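Local coordinates for protein putative exodeoxyribonuclease (Neisseria meningitidis, PDB 4B5F) that probably acts as a metal-dependent AP endonuclease of DNA repair, binding DNA and cutting its backbone at abasic sites, at residues C33-K38 with V105-L110; H55-C60 with R75-V80. All blocks are in the same frame, centred on the assembly; numbering follows the deposited sequence.

Contact 1 of 2, residues C33-K38 with V105-L110; sequences CVQELK and VISLYL. With nucleotides of chain B; nucleotides of chain C.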
loop_
_atom_site.group_PDB
_atom_site.type_symbol
_atom_site.label_atom_id
_atom_site.label_comp_id
_atom_site.label_asym_id
_atom_site.label_seq_id
_atom_site.Cartn_x
_atom_site.Cartn_y
_atom_site.Cartn_z
ATOM N N CYS A 33 -4.258 6.667 -0.090
ATOM C CA CYS A 33 -4.624 5.278 -0.343
ATOM C C CYS A 33 -4.577 4.475 0.952
ATOM O O CYS A 33 -3.529 4.377 1.589
ATOM C CB CYS A 33 -3.679 4.658 -1.373
ATOM S SG CYS A 33 -3.662 5.492 -2.972
ATOM N N VAL A 34 -5.711 3.900 1.338
ATOM C CA VAL A 34 -5.789 3.142 2.584
ATOM C C VAL A 34 -6.041 1.656 2.339
ATOM O O VAL A 34 -6.707 1.276 1.374
ATOM C CB VAL A 34 -6.879 3.698 3.530
ATOM C CG1 VAL A 34 -6.575 5.146 3.900
ATOM C CG2 VAL A 34 -8.250 3.585 2.891
ATOM N N GLN A 35 -5.499 0.822 3.222
ATOM C CA GLN A 35 -5.688 -0.622 3.132
ATOM C C GLN A 35 -6.203 -1.192 4.449
ATOM O O GLN A 35 -6.063 -0.571 5.505
ATOM C CB GLN A 35 -4.386 -1.318 2.728
ATOM C CG GLN A 35 -3.793 -0.817 1.420
ATOM C CD GLN A 35 -2.994 0.461 1.596
ATOM O OE1 GLN A 35 -2.975 1.322 0.716
ATOM N NE2 GLN A 35 -2.321 0.585 2.732
ATOM N N GLU A 36 -6.800 -2.378 4.375
ATOM C CA GLU A 36 -7.396 -3.031 5.538
ATOM C C GLU A 36 -8.499 -2.195 6.178
ATOM O O GLU A 36 -8.398 -1.801 7.340
ATOM C CB GLU A 36 -6.331 -3.394 6.576
ATOM C CG GLU A 36 -5.425 -4.537 6.156
ATOM C CD GLU A 36 -4.502 -4.990 7.269
ATOM O OE1 GLU A 36 -4.733 -4.597 8.432
ATOM O OE2 GLU A 36 -3.547 -5.741 6.982
ATOM N N LEU A 37 -9.553 -1.927 5.413
ATOM C CA LEU A 37 -10.720 -1.244 5.950
ATOM C C LEU A 37 -11.335 -2.084 7.062
ATOM O O LEU A 37 -11.886 -1.552 8.026
ATOM C CB LEU A 37 -11.757 -1.001 4.851
ATOM C CG LEU A 37 -11.358 -0.073 3.702
ATOM C CD1 LEU A 37 -12.502 0.059 2.706
ATOM C CD2 LEU A 37 -10.946 1.292 4.232
ATOM N N LYS A 38 -11.224 -3.401 6.919
ATOM C CA LYS A 38 -11.850 -4.343 7.840
ATOM C C LYS A 38 -13.306 -3.969 8.076
ATOM O O LYS A 38 -13.811 -4.033 9.198
ATOM C CB LYS A 38 -11.075 -4.423 9.156
ATOM C CG LYS A 38 -9.690 -5.026 8.993
ATOM C CD LYS A 38 -9.007 -5.253 10.329
ATOM C CE LYS A 38 -7.630 -5.862 10.131
ATOM N NZ LYS A 38 -6.947 -6.134 11.423
ATOM N N VAL A 105 -3.517 6.306 -9.727
ATOM C CA VAL A 105 -3.073 5.851 -8.418
ATOM C C VAL A 105 -3.865 4.622 -7.987
ATOM O O VAL A 105 -5.082 4.570 -8.147
ATOM C CB VAL A 105 -3.230 6.952 -7.356
ATOM C CG1 VAL A 105 -2.644 6.495 -6.032
ATOM C CG2 VAL A 105 -2.561 8.234 -7.822
ATOM N N ILE A 106 -3.167 3.632 -7.444
ATOM C CA ILE A 106 -3.797 2.395 -7.010
ATOM C C ILE A 106 -3.601 2.171 -5.515
ATOM O O ILE A 106 -2.545 2.470 -4.971
ATOM C CB ILE A 106 -3.219 1.184 -7.771
ATOM C CG1 ILE A 106 -3.532 1.291 -9.262
ATOM C CG2 ILE A 106 -3.759 -0.122 -7.203
ATOM C CD1 ILE A 106 -2.973 0.157 -10.079
ATOM N N SER A 107 -4.634 1.660 -4.853
ATOM C CA SER A 107 -4.503 1.183 -3.485
ATOM C C SER A 107 -4.543 -0.338 -3.502
ATOM O O SER A 107 -5.504 -0.942 -3.997
ATOM C CB SER A 107 -5.614 1.739 -2.595
ATOM O OG SER A 107 -5.388 1.395 -1.237
ATOM N N LEU A 108 -3.490 -0.946 -2.962
ATOM C CA LEU A 108 -3.300 -2.389 -3.028
ATOM C C LEU A 108 -3.053 -3.006 -1.655
ATOM O O LEU A 108 -2.262 -2.490 -0.862
ATOM C CB LEU A 108 -2.117 -2.715 -3.942
ATOM C CG LEU A 108 -1.552 -4.134 -3.872
ATOM C CD1 LEU A 108 -2.473 -5.115 -4.587
ATOM C CD2 LEU A 108 -0.150 -4.183 -4.464
ATOM N N TYR A 109 -3.732 -4.114 -1.380
ATOM C CA TYR A 109 -3.445 -4.914 -0.197
ATOM C C TYR A 109 -3.089 -6.326 -0.644
ATOM O O TYR A 109 -3.974 -7.135 -0.929
ATOM C CB TYR A 109 -4.645 -4.946 0.753
ATOM C CG TYR A 109 -4.424 -5.785 1.997
ATOM C CD1 TYR A 109 -3.143 -6.039 2.473
ATOM C CD2 TYR A 109 -5.497 -6.336 2.686
ATOM C CE1 TYR A 109 -2.938 -6.809 3.607
ATOM C CE2 TYR A 109 -5.302 -7.109 3.818
ATOM C CZ TYR A 109 -4.021 -7.341 4.274
ATOM O OH TYR A 109 -3.824 -8.109 5.399
ATOM N N LEU A 110 -1.793 -6.612 -0.719
ATOM C CA LEU A 110 -1.319 -7.918 -1.163
ATOM C C LEU A 110 -1.473 -8.942 -0.042
ATOM O O LEU A 110 -1.135 -8.663 1.109
ATOM C CB LEU A 110 0.136 -7.826 -1.631
ATOM C CG LEU A 110 0.701 -8.965 -2.488
ATOM C CD1 LEU A 110 1.827 -8.463 -3.386
ATOM C CD2 LEU A 110 1.173 -10.124 -1.625
ATOM O "O5'" 3DR B 6 0.711 -10.033 7.295
ATOM P P 3DR B 6 -0.518 -9.041 7.543
ATOM O OP1 3DR B 6 0.019 -7.774 8.088
ATOM O OP2 3DR B 6 -1.356 -9.020 6.326
ATOM C "C2'" 3DR B 6 5.280 -10.429 7.552
ATOM C "C5'" 3DR B 6 1.791 -10.050 8.222
ATOM C "C4'" 3DR B 6 2.920 -10.945 7.742
ATOM O "O4'" 3DR B 6 3.264 -10.608 6.375
ATOM C "C1'" 3DR B 6 4.482 -9.897 6.368
ATOM C "C3'" 3DR B 6 4.201 -10.825 8.562
ATOM O "O3'" 3DR B 6 4.499 -12.083 9.145
ATOM P P DG C 10 -11.853 -2.197 13.889
ATOM O OP1 DG C 10 -11.944 -1.263 12.745
ATOM O OP2 DG C 10 -12.021 -1.686 15.265
ATOM O "O5'" DG C 10 -12.903 -3.379 13.676
ATOM C "C5'" DG C 10 -12.826 -4.158 12.496
ATOM C "C4'" DG C 10 -13.565 -5.467 12.683
ATOM O "O4'" DG C 10 -12.899 -6.268 13.692
ATOM C "C3'" DG C 10 -15.017 -5.327 13.139
ATOM O "O3'" DG C 10 -15.858 -5.993 12.208
ATOM C "C2'" DG C 10 -15.044 -6.002 14.509
ATOM C "C1'" DG C 10 -13.908 -7.001 14.350
ATOM N N9 DG C 10 -13.403 -7.529 15.610
ATOM C C8 DG C 10 -13.060 -6.830 16.743
ATOM N N7 DG C 10 -12.640 -7.596 17.713
ATOM C C5 DG C 10 -12.710 -8.882 17.188
ATOM C C6 DG C 10 -12.385 -10.130 17.771
ATOM O O6 DG C 10 -11.954 -10.357 18.909
ATOM N N1 DG C 10 -12.604 -11.184 16.886
ATOM C C2 DG C 10 -13.079 -11.052 15.603
ATOM N N2 DG C 10 -13.229 -12.184 14.897
ATOM N N3 DG C 10 -13.387 -9.890 15.047
ATOM C C4 DG C 10 -13.178 -8.855 15.895
#
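Strands 33-35 and 105-109 lie face to face in two different sheets, running the same way at 13° with axes 6.4 Å apart, Cys33 beside Ser107 and Gln35 beside Tyr109. Cys33 packs its sulfur against a methyl, SG to Val105 CG1 at 3.4 Å. Next along, Ser107 points its hydroxyl across the interface: OG is 2.9 Å from Val34 O and 3.1 Å from Gln35 OE1, so its one proton can serve either oxygen. Gln35 is bent at chi2 (82°), which folds its amide back toward that hydroxyl. Past the C-terminal end of strand 33-35, Glu36 reaches over the Tyr109 ring, a CH-pi contact with CG 3.8 Å from the ring centroid and displaced toward the rim. Extended beyond CG, the chain carries OE2 to 2.9 Å from Tyr109 OH, while Asn8 ND2 hydrogen-bonds the same oxygen. Tyr109 OH is also 2.8 Å from OP2 of abasic nucleotide 3DR6 of chain B, an oxygen in plane at the ring edge. Glu36 binds magnesium or manganese in structures of this protein, and Tyr109 is a predicted active-site residue, consistent with packed strands bringing both to the catalytic site at the edge of a DNase I-like beta-sandwich.

Contact 2 of 2, residues H55-C60 with R75-V80; sequences HGHWHC and RKPDNV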
loop_
_atom_site.group_PDB
_atom_site.type_symbol
_atom_site.label_atom_id
_atom_site.label_comp_id
_atom_site.label_asym_id
_atom_site.label_seq_id
_atom_site.Cartn_x
_atom_site.Cartn_y
_atom_site.Cartn_z
ATOM N N HIS A 55 -13.359 13.053 -2.739
ATOM C CA HIS A 55 -13.965 11.940 -3.453
ATOM C C HIS A 55 -13.354 10.652 -2.918
ATOM O O HIS A 55 -12.229 10.657 -2.422
ATOM C CB HIS A 55 -13.711 12.070 -4.953
ATOM C CG HIS A 55 -14.242 13.338 -5.545
ATOM N ND1 HIS A 55 -15.475 13.415 -6.155
ATOM C CD2 HIS A 55 -13.710 14.582 -5.611
ATOM C CE1 HIS A 55 -15.679 14.650 -6.576
ATOM N NE2 HIS A 55 -14.623 15.378 -6.259
ATOM N N GLY A 56 -14.094 9.553 -3.006
ATOM C CA GLY A 56 -13.609 8.291 -2.479
ATOM C C GLY A 56 -14.177 7.086 -3.196
ATOM O O GLY A 56 -15.352 7.069 -3.568
ATOM N N HIS A 57 -13.336 6.077 -3.395
ATOM C CA HIS A 57 -13.770 4.841 -4.037
ATOM C C HIS A 57 -13.126 3.636 -3.369
ATOM O O HIS A 57 -11.907 3.552 -3.264
ATOM C CB HIS A 57 -13.443 4.873 -5.529
ATOM C CG HIS A 57 -14.042 6.042 -6.246
ATOM N ND1 HIS A 57 -15.287 5.997 -6.832
ATOM C CD2 HIS A 57 -13.572 7.295 -6.452
ATOM C CE1 HIS A 57 -15.556 7.169 -7.380
ATOM N NE2 HIS A 57 -14.531 7.974 -7.164
ATOM N N TRP A 58 -13.953 2.700 -2.921
ATOM C CA TRP A 58 -13.470 1.583 -2.126
ATOM C C TRP A 58 -13.860 0.245 -2.734
ATOM O O TRP A 58 -14.795 0.158 -3.529
ATOM C CB TRP A 58 -14.045 1.675 -0.715
ATOM C CG TRP A 58 -15.534 1.811 -0.723
ATOM C CD1 TRP A 58 -16.451 0.804 -0.664
ATOM C CD2 TRP A 58 -16.280 3.030 -0.817
ATOM N NE1 TRP A 58 -17.724 1.320 -0.707
ATOM C CE2 TRP A 58 -17.646 2.684 -0.800
ATOM C CE3 TRP A 58 -15.926 4.380 -0.908
ATOM C CZ2 TRP A 58 -18.658 3.640 -0.872
ATOM C CZ3 TRP A 58 -16.932 5.326 -0.980
ATOM C CH2 TRP A 58 -18.281 4.952 -0.961
ATOM N N HIS A 59 -13.131 -0.797 -2.352
ATOM C CA HIS A 59 -13.516 -2.158 -2.682
ATOM C C HIS A 59 -13.456 -3.002 -1.417
ATOM O O HIS A 59 -12.383 -3.220 -0.857
ATOM C CB HIS A 59 -12.606 -2.745 -3.761
ATOM C CG HIS A 59 -13.080 -4.059 -4.296
ATOM N ND1 HIS A 59 -12.663 -4.562 -5.511
ATOM C CD2 HIS A 59 -13.945 -4.971 -3.791
ATOM C CE1 HIS A 59 -13.241 -5.733 -5.722
ATOM N NE2 HIS A 59 -14.023 -6.000 -4.696
ATOM N N CYS A 60 -14.617 -3.467 -0.968
ATOM C CA CYS A 60 -14.706 -4.224 0.272
ATOM C C CYS A 60 -14.752 -5.723 0.011
ATOM O O CYS A 60 -15.186 -6.166 -1.053
ATOM C CB CYS A 60 -15.941 -3.796 1.065
ATOM S SG CYS A 60 -15.990 -2.038 1.457
ATOM N N ARG A 75 -9.276 15.775 -5.925
ATOM C CA ARG A 75 -9.737 15.899 -7.301
ATOM C C ARG A 75 -10.648 14.737 -7.685
ATOM O O ARG A 75 -10.461 13.611 -7.223
ATOM C CB ARG A 75 -8.537 15.967 -8.251
ATOM C CG ARG A 75 -8.894 16.005 -9.728
ATOM C CD ARG A 75 -7.642 16.116 -10.585
ATOM N NE ARG A 75 -7.943 16.072 -12.013
ATOM C CZ ARG A 75 -7.029 16.170 -12.973
ATOM N NH1 ARG A 75 -5.749 16.322 -12.659
ATOM N NH2 ARG A 75 -7.393 16.118 -14.246
ATOM N N LYS A 76 -11.634 15.014 -8.533
ATOM C CA LYS A 76 -12.547 13.981 -9.006
ATOM C C LYS A 76 -11.896 13.176 -10.124
ATOM O O LYS A 76 -11.508 13.731 -11.151
ATOM C CB LYS A 76 -13.855 14.606 -9.499
ATOM C CG LYS A 76 -14.879 13.597 -10.000
ATOM C CD LYS A 76 -16.111 14.290 -10.562
ATOM C CE LYS A 76 -17.101 13.292 -11.144
ATOM N NZ LYS A 76 -17.631 12.357 -10.112
ATOM N N PRO A 77 -11.766 11.857 -9.925
ATOM C CA PRO A 77 -11.188 10.996 -10.961
ATOM C C PRO A 77 -12.099 10.923 -12.183
ATOM O O PRO A 77 -13.321 10.931 -12.036
ATOM C CB PRO A 77 -11.107 9.628 -10.276
ATOM C CG PRO A 77 -12.150 9.675 -9.212
ATOM C CD PRO A 77 -12.170 11.095 -8.731
ATOM N N ASP A 78 -11.511 10.864 -13.373
ATOM C CA ASP A 78 -12.299 10.744 -14.594
ATOM C C ASP A 78 -12.593 9.286 -14.926
ATOM O O ASP A 78 -13.221 8.988 -15.939
ATOM C CB ASP A 78 -11.607 11.440 -15.771
ATOM C CG ASP A 78 -10.136 11.093 -15.872
ATOM O OD1 ASP A 78 -9.811 10.001 -16.382
ATOM O OD2 ASP A 78 -9.302 11.919 -15.442
ATOM N N ASN A 79 -12.137 8.382 -14.065
ATOM C CA ASN A 79 -12.401 6.957 -14.234
ATOM C C ASN A 79 -12.003 6.160 -13.000
ATOM O O ASN A 79 -10.998 6.459 -12.361
ATOM C CB ASN A 79 -11.682 6.409 -15.469
ATOM C CG ASN A 79 -11.896 4.919 -15.655
ATOM O OD1 ASN A 79 -13.001 4.473 -15.961
ATOM N ND2 ASN A 79 -10.835 4.139 -15.476
ATOM N N VAL A 80 -12.800 5.149 -12.671
ATOM C CA VAL A 80 -12.534 4.311 -11.508
ATOM C C VAL A 80 -12.660 2.831 -11.856
ATOM O O VAL A 80 -13.597 2.421 -12.539
ATOM C CB VAL A 80 -13.494 4.639 -10.344
ATOM C CG1 VAL A 80 -13.231 3.718 -9.161
ATOM C CG2 VAL A 80 -13.353 6.098 -9.930
#
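At the rim of the beta-sandwich, His55 and His57 of an outermost strand, 55-59, meet Lys76, Pro77 and Val80, where the chain leaves one sheet and enters the other. The two histidines alternate with Gly56 and therefore lean to the same side of their strand. Their first torsions are nearly equal (-59° and -57°), each setting CG beside the backbone N, and both imidazoles present a face to an aliphatic group.

Lys76 lies over the His55 ring. Its CB sits 3.6 Å from the ring centroid, offset toward the rim on the side of CE1 and NE2, in a CH-pi contact, and CG continues across the same region, 3.7 Å from CE1. The neighbouring backbone joins in, with Arg75 C 3.7 Å from His55 CD2. Lys76 NZ ends up 4.6 Å from His55 ND1, close enough that a positive lysine could disfavour protonation of the imidazole.

The chain around 75-78 is the connection from strand 69-73, which pairs with 55-59 in one sheet, to the strand that continues through Val80 and borders 95-100 in the other. The histidines thus bridge the two layers at their edge. Pro77 sits between the two histidines: its CD approaches His55 CB, its CG comes to 3.6 Å from His57 NE2, and Phe100 touches it as well.

Val80 makes the more centred of the two ring contacts. CG2 stands 3.5 Å from the centroid of the His57 ring and only 6° off its normal, almost directly above the middle. The other methyl, CG1, is shifted toward the root of the side chain, 3.8 Å from His57 CB. His57 also touches Cys98 on strand 95-100, the partner of Val80's own strand.

In the fold
From the N terminus, strand 31-35 brings the chain through the six-stranded sheet to residues 33-38, the first half of contact 1. The chain then runs to the outer strand 55-59, returns along 69-73, and crosses to the second sheet through 75-80; contact 2 closes this short loop, 14 residues lying between its segments. Strands 79-82, 95-100 and 103-109 follow, and residues 105-110 complete contact 1, whose 66-residue loop contains contact 2 entirely. Both tie the same two sheets together, contact 1 in the buried core and contact 2 at the surface edge. Their centres are 13 Å apart, and they touch directly where Leu37 CD1 packs on Trp58 CB and Cys60 SG.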